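Local coordinates for protein bazooka, isoform C,LD29223p (PDB 5OAK) that serves as a cell polarity scaffold, the Par3 of the fly, whose first PDZ domain, present here, binds the C-terminal PDZ-binding motif of Par6, at residues A[30-36]-A[49-55]. Sequence-based numbering, arbitrary orientation.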
# COMPACT_ATOMS: atom_id res chain seq x y z
N GLY A 30 11.95 -1.76 9.05
CA GLY A 30 12.82 -1.25 7.99
C GLY A 30 12.16 -0.32 7.03
O GLY A 30 12.84 0.28 6.20
N GLY A 31 10.84 -0.20 7.12
CA GLY A 31 10.14 0.77 6.32
C GLY A 31 9.14 0.14 5.41
O GLY A 31 8.89 -1.09 5.45
N GLY A 32 8.47 0.98 4.62
CA GLY A 32 7.31 0.48 3.90
C GLY A 32 6.04 0.70 4.70
O GLY A 32 6.03 1.46 5.66
N LEU A 33 4.96 0.07 4.25
CA LEU A 33 3.66 0.22 4.88
C LEU A 33 3.21 -1.15 5.35
O LEU A 33 3.22 -2.11 4.57
CB LEU A 33 2.64 0.79 3.89
CG LEU A 33 2.91 2.27 3.47
CD1 LEU A 33 2.02 2.62 2.21
CD2 LEU A 33 2.68 3.24 4.63
N LEU A 34 2.75 -1.23 6.59
CA LEU A 34 2.21 -2.48 7.14
C LEU A 34 0.69 -2.49 6.96
O LEU A 34 0.01 -1.57 7.37
CB LEU A 34 2.59 -2.59 8.62
CG LEU A 34 2.25 -3.84 9.39
CD1 LEU A 34 2.91 -5.05 8.76
CD2 LEU A 34 2.76 -3.63 10.82
N VAL A 35 0.15 -3.52 6.33
CA VAL A 35 -1.30 -3.58 6.15
C VAL A 35 -1.98 -4.01 7.46
O VAL A 35 -1.67 -5.07 8.01
CB VAL A 35 -1.63 -4.55 4.99
CG1 VAL A 35 -3.19 -4.70 4.83
CG2 VAL A 35 -1.00 -4.03 3.68
N GLN A 36 -2.88 -3.17 7.97
CA GLN A 36 -3.58 -3.54 9.20
C GLN A 36 -4.92 -4.19 8.92
O GLN A 36 -5.35 -5.08 9.64
CB GLN A 36 -3.79 -2.30 10.07
CG GLN A 36 -2.51 -1.67 10.59
CD GLN A 36 -1.76 -2.58 11.54
OE1 GLN A 36 -0.80 -3.24 11.15
NE2 GLN A 36 -2.20 -2.62 12.79
N LEU A 49 -4.25 -8.61 -1.27
CA LEU A 49 -3.65 -7.96 -0.11
C LEU A 49 -4.21 -8.59 1.17
O LEU A 49 -5.42 -8.90 1.25
CB LEU A 49 -3.95 -6.46 -0.11
CG LEU A 49 -3.00 -5.56 -0.86
CD1 LEU A 49 -3.53 -4.15 -0.75
CD2 LEU A 49 -1.57 -5.53 -0.29
N ARG A 50 -3.36 -8.77 2.17
CA ARG A 50 -3.75 -9.37 3.45
C ARG A 50 -3.16 -8.61 4.63
O ARG A 50 -2.10 -7.99 4.51
CB ARG A 50 -3.29 -10.81 3.52
CG ARG A 50 -4.00 -11.65 2.49
CD ARG A 50 -4.01 -13.07 2.85
NE ARG A 50 -2.71 -13.66 2.57
CZ ARG A 50 -2.36 -14.16 1.39
NH1 ARG A 50 -3.20 -14.14 0.36
NH2 ARG A 50 -1.15 -14.70 1.26
N ARG A 51 -3.86 -8.67 5.76
CA ARG A 51 -3.34 -8.16 7.01
C ARG A 51 -1.91 -8.67 7.25
O ARG A 51 -1.60 -9.85 6.98
CB ARG A 51 -4.26 -8.55 8.17
CG ARG A 51 -3.74 -8.10 9.52
CD ARG A 51 -4.73 -8.35 10.65
NE ARG A 51 -4.10 -8.20 11.97
CZ ARG A 51 -3.88 -7.04 12.61
NH1 ARG A 51 -4.23 -5.86 12.08
NH2 ARG A 51 -3.30 -7.07 13.82
N ASP A 52 -1.05 -7.78 7.76
CA ASP A 52 0.37 -8.05 8.04
C ASP A 52 1.28 -8.15 6.78
O ASP A 52 2.49 -8.33 6.93
CB ASP A 52 0.54 -9.30 8.93
CG ASP A 52 -0.04 -9.12 10.32
OD1 ASP A 52 0.09 -8.01 10.88
OD2 ASP A 52 -0.63 -10.09 10.85
N ASP A 53 0.73 -7.93 5.58
CA ASP A 53 1.60 -7.67 4.43
C ASP A 53 2.44 -6.42 4.71
O ASP A 53 1.91 -5.44 5.26
CB ASP A 53 0.80 -7.34 3.18
CG ASP A 53 0.14 -8.53 2.53
OD1 ASP A 53 0.42 -9.72 2.87
OD2 ASP A 53 -0.65 -8.24 1.58
N ARG A 54 3.69 -6.42 4.29
CA ARG A 54 4.50 -5.21 4.29
C ARG A 54 4.66 -4.76 2.85
O ARG A 54 5.26 -5.45 2.04
CB ARG A 54 5.86 -5.45 4.93
CG ARG A 54 6.71 -4.20 5.03
CD ARG A 54 7.72 -4.28 6.16
NE ARG A 54 8.83 -5.15 5.81
CZ ARG A 54 10.04 -4.72 5.45
NH1 ARG A 54 10.98 -5.60 5.15
NH2 ARG A 54 10.30 -3.42 5.38
N ILE A 55 4.12 -3.59 2.54
CA ILE A 55 4.17 -3.06 1.17
C ILE A 55 5.52 -2.37 1.00
O ILE A 55 5.84 -1.44 1.74
CB ILE A 55 3.05 -2.05 0.92
CG1 ILE A 55 1.69 -2.77 1.00
CG2 ILE A 55 3.27 -1.39 -0.44
CD1 ILE A 55 0.51 -1.73 1.10
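Leu49 opens the run 49-55 with an apolar contact, its CD2 lying 4.3 Å from Val35 CG2. A type II turn from Arg50 to Asp53 follows, closed by hydrogen bonds within 49-55: Asp53 N to Arg50 O (3.0 Å) and Arg50 N to Asp53 OD2 (2.8 Å). Val35 packs into the turn, its CG1 3.5 Å from Arg50 O. The extended Arg51 donates from NH1 to Gln36 O (2.8 Å), and cross-segment hydrogen bonds grip Val35: Asp52 N to Val35 O and Val35 N to Asp53 O, each 2.8 Å. Regular antiparallel pairing starts at Arg54, a non-hydrogen-bonded partner of Leu34; its side chain reaches forward to hydrogen-bond through NH2 to Gly31 O (2.7 Å). Ile55 and Leu33 form the hydrogen-bonded pair, Ile55 N to Leu33 O (2.7 Å) and Leu33 N to Ile55 O (3.1 Å). At Gly32 a CB would collide with Ile55 O. PDZ domains bind peptides between the second strand, here 21-25, and helix 68-78; strand 33-38 pairs with 21-25 (Leu34 with Leu24, Gln36 with Thr22), and Leu33 packs on helix residues Val71 and Leu75 and on Leu115 of the second subunit's engineered tail. Leu49 and Ile55 meet Val88 of strand 83-89; Asp53 salt-bridges Arg90 just beyond.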